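Long-range contacts in beta-lactamase (Francisella tularensis subsp. tularensis, PDB 3P09), which probably hydrolyses the ring of beta-lactam antibiotics to give substituted beta-amino acids, as a class A beta-lactamase: residues G40-N45 with T177-T182; P103-N108 with D126-N131; N33-K38 with E271-Q276; T167-N172 with G234-T239; F68-A73 with Q141-F146. One frame throughout, in Å; residues are numbered along the deposited sequence.

From the N terminus, contact 3 opens first and closes last: helix 24-35 meets helix 271-289, so its loop encloses all the others. Contact 1 opens next on strand 38-44 and closes at the start of helix 178-190, joining the sheet to the helical part. Inside its loop lies contact 5, a crossing of helices 66-80 and 140-149, and inside that contact 2, which fastens loop 103-108 to the start of helix 127-137. Contact 4 begins within the loop of contact 1 and ends beyond it, so the two cross; it ties loop 167-172 to the turn leading into strand 239-246. Contact 5 touches contacts 1 and 2, and contact 4 touches contact 3.

Contact 1 (G40-N45 with T177-T182); sequences GIYTLN and TPKAIT. With SO4 (sulfate ion), chain D.
The aromatic interaction is carried by Tyr42 of strand 40-44, whose ring stands beside Lys179 at the start of helix 178-182. With CG anti to its backbone N (chi1 -162°), the ring runs in the same direction as the extended lysine chain and offers it one face. Lys179 CG makes a CH-pi contact 3.9 Å from the centroid of the Tyr42 ring, 16° off the ring normal, while Thr182 CG2 sits at the ring edge.

Van der Waals contacts fill the rest. Tyr42 CB and Pro178 CB form the apolar pair, 4.0 Å apart. Pro178 CG rests 3.5 Å from Gly40 CA; glycine suits this place because a beta carbon would run into that proline. Thr182 CG2 lies 3.5 Å from Tyr42 O.

Two hydroxyls bond within the helix start. Thr177 is the N-cap, its OG1 accepting from Ala180 N at 3.0 Å, and Thr182 OG1 donates to Pro178 O at 2.8 Å, in the carbonyl plane, so its hydrogen is turned back into the helix.

Tyr42 OH donates to sulfate O3 at 2.5 Å; this ion, probably from the crystallisation liquor, is also bound by Lys53.

A helix of the helical part thus packs against the antiparallel sheet of the class A beta-lactamase fold by shape and dispersion rather than hydrogen bonds, the polar tips of Tyr42 and Lys179 reaching past the interface.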
# COMPACT_ATOMS: atom_id res chain seq x y z
N GLY A 40 -0.39 -0.80 14.07
CA GLY A 40 -1.52 0.06 13.77
C GLY A 40 -2.46 -0.70 12.86
O GLY A 40 -2.03 -1.33 11.90
N ILE A 41 -3.75 -0.63 13.17
CA ILE A 41 -4.76 -1.45 12.52
C ILE A 41 -5.99 -0.60 12.20
O ILE A 41 -6.46 0.17 13.03
CB ILE A 41 -5.26 -2.58 13.48
CG1 ILE A 41 -4.11 -3.46 13.99
CG2 ILE A 41 -6.37 -3.40 12.83
CD1 ILE A 41 -3.27 -4.06 12.93
N TYR A 42 -6.52 -0.74 10.99
CA TYR A 42 -7.82 -0.14 10.70
C TYR A 42 -8.57 -1.00 9.72
O TYR A 42 -8.00 -1.50 8.75
CB TYR A 42 -7.66 1.27 10.15
CG TYR A 42 -8.95 2.09 10.24
CD1 TYR A 42 -9.72 2.34 9.12
CD2 TYR A 42 -9.37 2.62 11.46
CE1 TYR A 42 -10.87 3.08 9.20
CE2 TYR A 42 -10.53 3.36 11.54
CZ TYR A 42 -11.28 3.58 10.41
OH TYR A 42 -12.44 4.32 10.47
N THR A 43 -9.87 -1.20 9.96
CA THR A 43 -10.71 -1.89 8.99
C THR A 43 -11.83 -0.98 8.56
O THR A 43 -12.29 -0.13 9.33
CB THR A 43 -11.36 -3.13 9.57
OG1 THR A 43 -12.28 -2.72 10.59
CG2 THR A 43 -10.33 -4.04 10.16
N LEU A 44 -12.30 -1.15 7.32
CA LEU A 44 -13.36 -0.30 6.82
C LEU A 44 -14.40 -1.17 6.14
O LEU A 44 -14.07 -1.91 5.22
CB LEU A 44 -12.80 0.70 5.81
CG LEU A 44 -13.01 2.18 6.09
CD1 LEU A 44 -12.82 2.93 4.80
CD2 LEU A 44 -14.38 2.43 6.65
N ASN A 45 -15.64 -1.06 6.61
CA ASN A 45 -16.77 -1.79 6.04
C ASN A 45 -17.58 -0.93 5.08
O ASN A 45 -17.43 0.29 5.02
CB ASN A 45 -17.67 -2.33 7.15
CG ASN A 45 -17.42 -3.79 7.46
OD1 ASN A 45 -16.64 -4.13 8.35
ND2 ASN A 45 -18.08 -4.67 6.71
N THR A 177 -1.18 7.15 8.47
CA THR A 177 -1.82 6.49 9.61
C THR A 177 -2.62 5.30 9.10
O THR A 177 -3.02 5.27 7.93
CB THR A 177 -2.83 7.43 10.33
OG1 THR A 177 -3.86 7.82 9.41
CG2 THR A 177 -2.13 8.69 10.90
N PRO A 178 -2.86 4.30 9.97
CA PRO A 178 -3.68 3.18 9.52
C PRO A 178 -5.05 3.65 9.01
O PRO A 178 -5.54 3.15 8.00
CB PRO A 178 -3.83 2.32 10.78
CG PRO A 178 -2.57 2.62 11.60
CD PRO A 178 -2.32 4.10 11.33
N LYS A 179 -5.64 4.63 9.66
CA LYS A 179 -6.96 5.10 9.25
C LYS A 179 -6.91 5.72 7.86
O LYS A 179 -7.70 5.37 6.98
CB LYS A 179 -7.50 6.11 10.29
CG LYS A 179 -8.94 6.54 10.07
CD LYS A 179 -9.39 7.49 11.19
CE LYS A 179 -10.81 7.98 10.95
NZ LYS A 179 -11.29 8.92 12.00
N ALA A 180 -5.96 6.62 7.64
CA ALA A 180 -5.91 7.36 6.39
C ALA A 180 -5.64 6.44 5.21
O ALA A 180 -6.30 6.52 4.17
CB ALA A 180 -4.85 8.48 6.45
N ILE A 181 -4.66 5.56 5.36
CA ILE A 181 -4.22 4.73 4.25
C ILE A 181 -5.27 3.67 3.92
O ILE A 181 -5.42 3.29 2.77
CB ILE A 181 -2.87 4.06 4.52
CG1 ILE A 181 -2.23 3.61 3.20
CG2 ILE A 181 -3.02 2.88 5.50
CD1 ILE A 181 -1.87 4.80 2.31
N THR A 182 -6.04 3.25 4.92
CA THR A 182 -7.07 2.23 4.73
C THR A 182 -8.33 2.84 4.10
O THR A 182 -8.92 2.25 3.20
CB THR A 182 -7.42 1.51 6.07
OG1 THR A 182 -6.26 0.85 6.57
CG2 THR A 182 -8.51 0.45 5.87
S SO4 D . -13.71 5.32 13.55
O1 SO4 D . -14.14 3.93 13.61
O2 SO4 D . -13.37 5.80 14.89
O3 SO4 D . -12.53 5.45 12.70
O4 SO4 D . -14.79 6.14 13.00

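Contact 2 (P103-N108 with D126-N131); sequences PITAKN and DSPASN
Asp126 sets its carboxylate against loop 103-108, crossing the Thr105 side chain obliquely, its CG anti to the backbone N (chi1 -169°). By sequence, Asp126 and Ser127 probably occupy the second and third places of the Ser-Asp-Asn motif of class A beta-lactamases, and Asp126 is also the N-cap of helix 127-137.

Each carboxylate oxygen is gripped by two donors. OD2 accepts from two successive amides of loop 103-108: Ile104 N, at 2.9 Å, meets it nearly along the C-O axis, and Thr105 N, also 2.9 Å from Asp126 OD2, comes from above the carboxylate plane in an almost straight bond (171°). OD1 takes the Thr105 hydroxyl on its syn lone pair, with Thr105 OG1 to Asp126 OD1 at 2.7 Å. Asp126 OD1 also caps the helix: Ala129 N donates to it over 3.0 Å, from above the carboxylate plane. Four donors and a helix N terminus would favour the charged form of this buried acid and fix its rotation.

Threonine suits its place because OG1, in the crowded position between N and carbonyl carbon (chi1 54°), points at the acid while the methyl group faces the helix. Proline at 103 brings no amide hydrogen, and its CD slides past the carboxylate. Ser127 and Ser130 touch Lys67, the lysine of a probable SxxK motif, consistent with a second-shell role for Asp126 beside the presumed active site. On the apolar side Thr105 CG2 rests 3.7 Å from Ala129 CB.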
# COMPACT_ATOMS: atom_id res chain seq x y z
N PRO A 103 11.70 -5.99 -10.94
CA PRO A 103 11.39 -7.27 -11.58
C PRO A 103 10.87 -7.13 -13.01
O PRO A 103 11.22 -7.95 -13.84
CB PRO A 103 10.35 -7.90 -10.64
CG PRO A 103 9.76 -6.75 -9.89
CD PRO A 103 10.89 -5.76 -9.73
N ILE A 104 10.07 -6.11 -13.30
CA ILE A 104 9.57 -5.91 -14.66
C ILE A 104 10.46 -4.94 -15.46
O ILE A 104 10.89 -5.24 -16.56
CB ILE A 104 8.11 -5.41 -14.67
CG1 ILE A 104 7.16 -6.46 -14.11
CG2 ILE A 104 7.67 -5.05 -16.08
CD1 ILE A 104 7.20 -6.62 -12.62
N THR A 105 10.73 -3.77 -14.89
CA THR A 105 11.43 -2.75 -15.65
C THR A 105 12.83 -3.21 -16.10
O THR A 105 13.27 -2.88 -17.19
CB THR A 105 11.49 -1.41 -14.91
OG1 THR A 105 12.05 -1.59 -13.61
CG2 THR A 105 10.06 -0.85 -14.78
N ALA A 106 13.50 -3.99 -15.26
CA ALA A 106 14.84 -4.45 -15.59
C ALA A 106 14.84 -5.37 -16.81
O ALA A 106 15.88 -5.55 -17.45
CB ALA A 106 15.47 -5.16 -14.39
N LYS A 107 13.70 -5.96 -17.14
CA LYS A 107 13.63 -6.83 -18.31
C LYS A 107 13.27 -6.06 -19.58
O LYS A 107 13.10 -6.64 -20.64
CB LYS A 107 12.62 -7.96 -18.08
CG LYS A 107 12.83 -8.77 -16.80
CD LYS A 107 11.98 -10.04 -16.81
CE LYS A 107 12.25 -10.91 -15.60
NZ LYS A 107 11.57 -12.24 -15.70
N ASN A 108 13.16 -4.74 -19.47
CA ASN A 108 12.65 -3.95 -20.60
C ASN A 108 13.47 -2.71 -20.95
O ASN A 108 12.96 -1.79 -21.60
CB ASN A 108 11.20 -3.54 -20.32
CG ASN A 108 10.25 -4.71 -20.40
OD1 ASN A 108 9.81 -5.09 -21.49
ND2 ASN A 108 9.95 -5.31 -19.25
N ASP A 126 7.81 -2.67 -8.07
CA ASP A 126 8.92 -2.31 -8.96
C ASP A 126 9.28 -0.83 -8.75
O ASP A 126 8.46 0.06 -8.98
CB ASP A 126 8.46 -2.56 -10.42
CG ASP A 126 9.61 -2.50 -11.42
OD1 ASP A 126 10.27 -1.44 -11.52
OD2 ASP A 126 9.83 -3.51 -12.12
N SER A 127 10.49 -0.57 -8.28
CA SER A 127 10.89 0.79 -7.91
C SER A 127 11.09 1.73 -9.10
O SER A 127 10.58 2.85 -9.12
CB SER A 127 12.13 0.77 -7.00
OG SER A 127 11.82 0.16 -5.76
N PRO A 128 11.85 1.29 -10.11
CA PRO A 128 11.97 2.16 -11.28
C PRO A 128 10.62 2.47 -11.91
O PRO A 128 10.42 3.59 -12.37
CB PRO A 128 12.83 1.35 -12.23
CG PRO A 128 13.68 0.50 -11.31
CD PRO A 128 12.76 0.13 -10.19
N ALA A 129 9.72 1.49 -11.94
CA ALA A 129 8.39 1.70 -12.49
C ALA A 129 7.70 2.85 -11.75
O ALA A 129 7.09 3.73 -12.38
CB ALA A 129 7.56 0.42 -12.41
N SER A 130 7.82 2.84 -10.43
CA SER A 130 7.20 3.86 -9.58
C SER A 130 7.76 5.24 -9.88
O SER A 130 7.01 6.21 -9.97
CB SER A 130 7.45 3.56 -8.10
OG SER A 130 6.86 2.33 -7.76
N ASN A 131 9.08 5.34 -9.99
CA ASN A 131 9.68 6.65 -10.24
C ASN A 131 9.25 7.19 -11.61
O ASN A 131 9.02 8.38 -11.77
CB ASN A 131 11.21 6.60 -10.11
CG ASN A 131 11.69 6.49 -8.65
OD1 ASN A 131 10.88 6.53 -7.72
ND2 ASN A 131 12.99 6.36 -8.46

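Contact 3 (N33-K38 with E271-Q276); sequences NKYDGK and EEIIQQ. With SO4 (sulfate ion), chain G.
Gln276 is the amide that ties the end of helix 24-35 to helix 271-289, using both of its polar ends. Its NE2 donates to Tyr35 OH at 2.7 Å, with the phenol oxygen close to the amide plane and an N-H...O angle of 157°. Its OE1 accepts from Lys34 NZ at 2.8 Å, the ammonium group standing above the carbonyl plane. A glutamine suits this place because one flat group can answer a phenol oxygen and a lysine at once. Lys34 NZ makes a further, weak bond to Tyr35 OH.

A water also lies 3.2 Å from Tyr35 OH and donates to Glu272 OE1 at 2.8 Å, extending the polar network one turn earlier.

The extended Lys34 chain crosses one face of the Tyr35 ring, its CG 4.0 Å above the plane and over the centre. The Tyr35 and Gln276 side chains cross at about a right angle, amide and ring planes 56° apart, with OE1 at the ring edge. Ile273 CG1 packs 3.6 Å from Tyr35 CD2, on that side of the ring, while the hydroxyl end carries the polar bonds.

This pairs the N- and C-terminal helices, packed together on one face of the sheet as in class A beta-lactamases: Tyr35 and Ile273 each touch Tyr259 of strand 253-260, whose hydroxyl binds Asp36 O, and beyond Gly37 the chain enters strand 38-44.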
# COMPACT_ATOMS: atom_id res chain seq x y z
N ASN A 33 3.97 -5.97 23.13
CA ASN A 33 4.81 -6.43 24.23
C ASN A 33 5.76 -7.52 23.78
O ASN A 33 6.92 -7.58 24.19
CB ASN A 33 3.92 -6.97 25.35
CG ASN A 33 3.17 -5.88 26.08
OD1 ASN A 33 3.59 -4.72 26.08
ND2 ASN A 33 2.05 -6.23 26.71
N LYS A 34 5.24 -8.40 22.93
CA LYS A 34 5.98 -9.54 22.44
C LYS A 34 7.12 -9.12 21.50
O LYS A 34 8.23 -9.65 21.59
CB LYS A 34 5.01 -10.49 21.73
CG LYS A 34 5.58 -11.80 21.26
CD LYS A 34 4.46 -12.67 20.70
CE LYS A 34 4.98 -13.93 20.03
NZ LYS A 34 3.93 -14.57 19.19
N TYR A 35 6.85 -8.16 20.62
CA TYR A 35 7.79 -7.83 19.55
C TYR A 35 8.45 -6.44 19.62
O TYR A 35 9.28 -6.10 18.77
CB TYR A 35 7.10 -7.98 18.19
CG TYR A 35 6.80 -9.39 17.81
CD1 TYR A 35 7.82 -10.30 17.57
CD2 TYR A 35 5.49 -9.82 17.66
CE1 TYR A 35 7.54 -11.61 17.20
CE2 TYR A 35 5.20 -11.12 17.29
CZ TYR A 35 6.22 -12.01 17.06
OH TYR A 35 5.91 -13.30 16.69
N ASP A 36 8.08 -5.67 20.63
CA ASP A 36 8.44 -4.25 20.73
C ASP A 36 7.79 -3.45 19.61
O ASP A 36 7.22 -4.02 18.67
CB ASP A 36 9.96 -4.03 20.70
CG ASP A 36 10.70 -4.79 21.79
OD1 ASP A 36 10.15 -4.96 22.91
OD2 ASP A 36 11.85 -5.21 21.53
N GLY A 37 7.89 -2.13 19.70
CA GLY A 37 7.36 -1.24 18.69
C GLY A 37 5.85 -1.06 18.75
O GLY A 37 5.22 -1.32 19.78
N LYS A 38 5.29 -0.60 17.64
CA LYS A 38 3.88 -0.23 17.59
C LYS A 38 3.21 -0.89 16.40
O LYS A 38 3.77 -0.93 15.30
CB LYS A 38 3.75 1.29 17.47
CG LYS A 38 4.18 2.04 18.73
CD LYS A 38 2.99 2.37 19.61
CE LYS A 38 3.44 2.81 20.99
NZ LYS A 38 2.31 2.81 21.96
N GLU A 271 7.42 -9.78 9.56
CA GLU A 271 6.19 -10.23 8.92
C GLU A 271 5.31 -11.03 9.88
O GLU A 271 4.09 -11.08 9.73
CB GLU A 271 6.51 -11.06 7.68
CG GLU A 271 7.18 -10.27 6.55
CD GLU A 271 7.27 -11.06 5.24
OE1 GLU A 271 7.87 -12.16 5.25
OE2 GLU A 271 6.74 -10.58 4.21
N GLU A 272 5.92 -11.66 10.87
CA GLU A 272 5.17 -12.54 11.76
C GLU A 272 4.13 -11.76 12.57
O GLU A 272 3.04 -12.26 12.82
CB GLU A 272 6.10 -13.30 12.71
CG GLU A 272 7.47 -13.60 12.12
CD GLU A 272 7.64 -15.06 11.76
OE1 GLU A 272 7.25 -15.93 12.57
OE2 GLU A 272 8.17 -15.34 10.66
N ILE A 273 4.47 -10.55 12.98
CA ILE A 273 3.51 -9.77 13.74
C ILE A 273 2.29 -9.41 12.88
O ILE A 273 1.15 -9.43 13.36
CB ILE A 273 4.11 -8.52 14.38
CG1 ILE A 273 3.20 -8.02 15.49
CG2 ILE A 273 4.37 -7.42 13.33
CD1 ILE A 273 3.73 -6.78 16.20
N ILE A 274 2.52 -9.11 11.60
CA ILE A 274 1.43 -8.88 10.68
C ILE A 274 0.58 -10.16 10.58
O ILE A 274 -0.66 -10.09 10.61
CB ILE A 274 1.94 -8.50 9.26
CG1 ILE A 274 2.97 -7.38 9.34
CG2 ILE A 274 0.76 -8.09 8.37
CD1 ILE A 274 2.43 -6.08 9.86
N GLN A 275 1.22 -11.31 10.45
CA GLN A 275 0.47 -12.56 10.36
C GLN A 275 -0.44 -12.74 11.56
O GLN A 275 -1.62 -13.10 11.43
CB GLN A 275 1.42 -13.75 10.27
CG GLN A 275 2.29 -13.72 9.04
CD GLN A 275 3.36 -14.78 9.09
OE1 GLN A 275 3.47 -15.50 10.08
NE2 GLN A 275 4.15 -14.88 8.03
N GLN A 276 0.09 -12.47 12.74
CA GLN A 276 -0.65 -12.73 13.95
C GLN A 276 -1.79 -11.72 14.13
O GLN A 276 -2.90 -12.10 14.52
CB GLN A 276 0.30 -12.77 15.15
CG GLN A 276 1.21 -14.00 15.13
CD GLN A 276 2.42 -13.85 16.04
OE1 GLN A 276 2.29 -13.44 17.19
NE2 GLN A 276 3.59 -14.17 15.51
S SO4 G . 1.14 4.13 25.37
O1 SO4 G . 1.44 2.74 25.04
O2 SO4 G . 1.50 4.39 26.76
O3 SO4 G . 1.90 5.01 24.50
O4 SO4 G . -0.30 4.38 25.20
O HOH W 1 8.10 -14.84 15.02

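Contact 4 (T167-N172 with G234-T239); sequences TQPHSN and GQYAAT
A left-handed backbone conformation at Tyr236 (phi 50°), the first corner of a type I' turn from Gln235 to Ala238, turns its side chain toward loop 167-172. Its chi1 of -64° sets CG anti to the carbonyl carbon and carries the hydroxyl to Pro169. Just before it, Gln235 starts from the crowded position (chi1 54°) and then extends, bringing its amide up to Thr167.

Tyr236 and Pro169 cross at about a right angle; Pro169 CD lies 3.5 Å from Tyr236 OH, and the pyrrolidine ring of Pro169, whose fixed phi suits the first corner of the type I turn Gln168-Ser171, lies against the phenol. Thr167 O sits 3.6 Å from Tyr236 CE2.

Polar links run through water. Gln235 NE2 donates to one water at 2.7 Å, and Thr167 OG1 lies 2.7 Å from that same water. A second water, in the plane of the Tyr236 ring at its edge, donates to Gln168 OE1 at 2.6 Å and is hydrogen-bonded to Tyr236 OH at 2.7 Å. Gln235 NE2 and Thr167 N, both donors, approach to 3.0 Å without bonding.

Loop 167-172 probably belongs to the downstream part of the omega loop. The turn facing it follows Cys233, disulfide-bonded to Cys63, and connects strands 225-232 and 239-246; Thr167 and Ala238 both touch Pro61 of the short strand 60-61.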
# COMPACT_ATOMS: atom_id res chain seq x y z
N THR A 167 12.80 7.79 7.29
CA THR A 167 11.98 8.64 8.14
C THR A 167 12.77 8.96 9.40
O THR A 167 13.89 8.48 9.59
CB THR A 167 10.66 7.93 8.55
OG1 THR A 167 10.95 6.68 9.19
CG2 THR A 167 9.78 7.66 7.33
N GLN A 168 12.17 9.77 10.25
CA GLN A 168 12.71 9.99 11.58
C GLN A 168 11.58 9.77 12.57
O GLN A 168 10.42 10.06 12.25
CB GLN A 168 13.29 11.40 11.71
CG GLN A 168 14.32 11.74 10.64
CD GLN A 168 15.61 10.96 10.79
OE1 GLN A 168 15.86 10.33 11.82
NE2 GLN A 168 16.45 10.98 9.76
N PRO A 169 11.90 9.26 13.76
CA PRO A 169 10.89 8.87 14.74
C PRO A 169 9.84 9.95 15.04
O PRO A 169 8.68 9.61 15.16
CB PRO A 169 11.72 8.58 16.00
CG PRO A 169 13.06 8.18 15.47
CD PRO A 169 13.27 9.02 14.25
N HIS A 170 10.23 11.22 15.12
CA HIS A 170 9.29 12.25 15.55
C HIS A 170 8.77 13.13 14.42
O HIS A 170 8.08 14.11 14.67
CB HIS A 170 9.90 13.09 16.65
CG HIS A 170 10.22 12.30 17.88
ND1 HIS A 170 9.36 11.34 18.38
CD2 HIS A 170 11.31 12.29 18.68
CE1 HIS A 170 9.90 10.79 19.45
NE2 HIS A 170 11.09 11.34 19.65
N SER A 171 9.10 12.78 13.19
CA SER A 171 8.61 13.52 12.04
C SER A 171 7.57 12.70 11.28
O SER A 171 7.73 11.49 11.09
CB SER A 171 9.77 13.87 11.11
OG SER A 171 9.29 14.42 9.90
N ASN A 172 6.51 13.36 10.83
CA ASN A 172 5.48 12.67 10.04
C ASN A 172 5.78 12.64 8.54
O ASN A 172 4.98 12.13 7.76
CB ASN A 172 4.10 13.28 10.32
CG ASN A 172 3.70 13.10 11.77
OD1 ASN A 172 4.10 12.13 12.42
ND2 ASN A 172 2.91 14.04 12.30
N GLY A 234 13.04 -1.16 5.37
CA GLY A 234 14.39 -1.61 5.64
C GLY A 234 15.02 -0.86 6.79
O GLY A 234 16.23 -0.94 7.01
N GLN A 235 14.21 -0.10 7.51
CA GLN A 235 14.65 0.50 8.76
C GLN A 235 13.46 0.64 9.70
O GLN A 235 12.32 0.57 9.26
CB GLN A 235 15.32 1.85 8.52
CG GLN A 235 14.48 2.83 7.73
CD GLN A 235 14.95 4.26 7.89
OE1 GLN A 235 16.15 4.54 7.89
NE2 GLN A 235 14.00 5.18 8.04
N TYR A 236 13.75 0.83 10.99
CA TYR A 236 12.72 0.92 12.03
C TYR A 236 11.72 -0.22 11.96
O TYR A 236 10.53 -0.04 12.25
CB TYR A 236 12.01 2.28 11.99
CG TYR A 236 12.93 3.44 12.28
CD1 TYR A 236 13.46 3.63 13.56
CD2 TYR A 236 13.28 4.34 11.28
CE1 TYR A 236 14.31 4.69 13.83
CE2 TYR A 236 14.13 5.41 11.54
CZ TYR A 236 14.64 5.58 12.81
OH TYR A 236 15.48 6.64 13.06
N ALA A 237 12.22 -1.40 11.58
CA ALA A 237 11.40 -2.60 11.44
C ALA A 237 10.11 -2.35 10.65
O ALA A 237 9.16 -3.12 10.77
CB ALA A 237 11.07 -3.18 12.82
N ALA A 238 10.08 -1.30 9.83
CA ALA A 238 8.82 -0.89 9.21
C ALA A 238 8.32 -1.93 8.23
O ALA A 238 8.98 -2.22 7.22
CB ALA A 238 8.96 0.48 8.52
N THR A 239 7.16 -2.49 8.53
CA THR A 239 6.61 -3.60 7.75
C THR A 239 5.11 -3.37 7.62
O THR A 239 4.41 -3.32 8.63
CB THR A 239 6.85 -4.94 8.48
OG1 THR A 239 8.19 -4.99 9.00
CG2 THR A 239 6.64 -6.12 7.54
O HOH W 2 11.42 4.46 7.74
O HOH W 3 16.69 7.96 11.10

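Contact 5 (F68-A73 with Q141-F146); sequences FLLVGA and QNLNKF. With SO4 (sulfate ion), chain E.
The Phe146 ring lies with one face flat on the backbone of helix 66-80: Ala73 CA sits over its centre, 3.6 Å from the ring centroid and 14° off the normal, a CH-pi contact. Ala73 CB meets Phe146 CD2 at 3.5 Å, and Gly72 C approaches the ring obliquely. The corner atom Phe146 CE2 reaches to 3.3 Å from Ala73 N, whose hydrogen is already given to Leu69 O within the helix.

At Gly72 a beta carbon would stand about 3.5 Å from Phe146 CE2, a tight fit, so glycine suits the place. At Ala73 a single methyl fits beside the ring. Phe146 holds its ring out with CG anti to the backbone N.

Leu143, one turn earlier, is the other contact. Its CG is likewise anti to the backbone N, and with chi2 near 55° this puts CD1 at 3.8 Å from Leu70 CA and at 4.0 Å from Ala73 CB. All the side chains that meet are apolar, as befits a buried helix-helix contact.

Segments 68-73 and 141-146 cross almost perpendicularly, at 89°, with their axes 9.6 Å apart. Other helices close around them: Leu137 of helix 127-137 touches both Ala73 and Leu143, and Leu188 of helix 178-190 touches Phe146. Helix 66-80, which probably carries the catalytic SxxK lysine, Lys67, near its start, lies among helices 115-123, 127-137, 140-149 and 178-190.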
# COMPACT_ATOMS: atom_id res chain seq x y z
N PHE A 68 0.35 2.40 -4.24
CA PHE A 68 -1.05 2.26 -4.65
C PHE A 68 -1.75 3.61 -4.78
O PHE A 68 -2.67 3.77 -5.60
CB PHE A 68 -1.85 1.24 -3.78
CG PHE A 68 -2.46 1.82 -2.51
CD1 PHE A 68 -3.58 2.66 -2.57
CD2 PHE A 68 -1.96 1.46 -1.26
CE1 PHE A 68 -4.16 3.16 -1.41
CE2 PHE A 68 -2.53 1.97 -0.08
CZ PHE A 68 -3.64 2.82 -0.16
N LEU A 69 -1.31 4.59 -4.00
CA LEU A 69 -1.81 5.96 -4.16
C LEU A 69 -1.39 6.53 -5.51
O LEU A 69 -2.16 7.22 -6.20
CB LEU A 69 -1.25 6.85 -3.06
CG LEU A 69 -1.70 6.46 -1.66
CD1 LEU A 69 -0.96 7.31 -0.61
CD2 LEU A 69 -3.20 6.64 -1.54
N LEU A 70 -0.15 6.25 -5.88
CA LEU A 70 0.41 6.70 -7.15
C LEU A 70 -0.36 6.11 -8.32
O LEU A 70 -0.70 6.81 -9.27
CB LEU A 70 1.88 6.27 -7.23
CG LEU A 70 2.61 6.50 -8.55
CD1 LEU A 70 2.57 7.97 -8.95
CD2 LEU A 70 4.04 5.97 -8.52
N VAL A 71 -0.65 4.81 -8.25
CA VAL A 71 -1.40 4.16 -9.31
C VAL A 71 -2.84 4.68 -9.36
O VAL A 71 -3.40 4.90 -10.43
CB VAL A 71 -1.33 2.63 -9.17
CG1 VAL A 71 -2.40 1.95 -10.00
CG2 VAL A 71 0.05 2.17 -9.58
N GLY A 72 -3.42 4.92 -8.19
CA GLY A 72 -4.71 5.58 -8.14
C GLY A 72 -4.69 6.92 -8.87
O GLY A 72 -5.58 7.24 -9.65
N ALA A 73 -3.66 7.71 -8.60
CA ALA A 73 -3.48 9.01 -9.25
C ALA A 73 -3.37 8.87 -10.76
O ALA A 73 -3.91 9.68 -11.51
CB ALA A 73 -2.25 9.71 -8.69
N GLN A 141 4.32 16.89 -6.55
CA GLN A 141 3.31 17.87 -6.20
C GLN A 141 1.95 17.41 -6.68
O GLN A 141 0.96 17.52 -5.96
CB GLN A 141 3.66 19.25 -6.76
CG GLN A 141 4.89 19.86 -6.12
CD GLN A 141 5.16 21.27 -6.61
OE1 GLN A 141 4.95 22.24 -5.88
NE2 GLN A 141 5.61 21.39 -7.86
N ASN A 142 1.90 16.87 -7.90
CA ASN A 142 0.65 16.36 -8.44
C ASN A 142 0.11 15.16 -7.66
O ASN A 142 -1.10 15.03 -7.47
CB ASN A 142 0.79 16.01 -9.92
CG ASN A 142 0.79 17.24 -10.80
OD1 ASN A 142 0.32 18.29 -10.38
ND2 ASN A 142 1.30 17.11 -12.02
N LEU A 143 1.01 14.28 -7.25
CA LEU A 143 0.63 13.15 -6.42
C LEU A 143 0.01 13.60 -5.11
O LEU A 143 -1.05 13.11 -4.72
CB LEU A 143 1.84 12.24 -6.15
CG LEU A 143 1.61 11.04 -5.24
CD1 LEU A 143 0.46 10.19 -5.75
CD2 LEU A 143 2.90 10.22 -5.13
N ASN A 144 0.66 14.53 -4.42
CA ASN A 144 0.12 15.06 -3.17
C ASN A 144 -1.22 15.78 -3.35
O ASN A 144 -2.09 15.69 -2.50
CB ASN A 144 1.14 15.95 -2.48
CG ASN A 144 2.29 15.16 -1.90
OD1 ASN A 144 2.08 14.19 -1.17
ND2 ASN A 144 3.51 15.54 -2.26
N LYS A 145 -1.37 16.50 -4.46
CA LYS A 145 -2.69 17.05 -4.80
C LYS A 145 -3.75 15.95 -4.89
O LYS A 145 -4.85 16.08 -4.37
CB LYS A 145 -2.63 17.85 -6.11
CG LYS A 145 -1.90 19.19 -5.97
CD LYS A 145 -2.14 20.12 -7.17
CE LYS A 145 -1.35 19.69 -8.40
NZ LYS A 145 -1.57 20.60 -9.57
N PHE A 146 -3.41 14.85 -5.57
CA PHE A 146 -4.37 13.76 -5.68
C PHE A 146 -4.71 13.15 -4.31
O PHE A 146 -5.87 12.89 -4.00
CB PHE A 146 -3.89 12.68 -6.64
CG PHE A 146 -4.82 11.52 -6.75
CD1 PHE A 146 -6.01 11.63 -7.46
CD2 PHE A 146 -4.53 10.32 -6.14
CE1 PHE A 146 -6.89 10.57 -7.56
CE2 PHE A 146 -5.40 9.25 -6.23
CZ PHE A 146 -6.59 9.38 -6.94
S SO4 E . 8.19 18.02 -7.74
O1 SO4 E . 8.74 16.73 -8.19
O2 SO4 E . 8.34 18.14 -6.30
O3 SO4 E . 8.91 19.11 -8.39
O4 SO4 E . 6.77 18.10 -8.09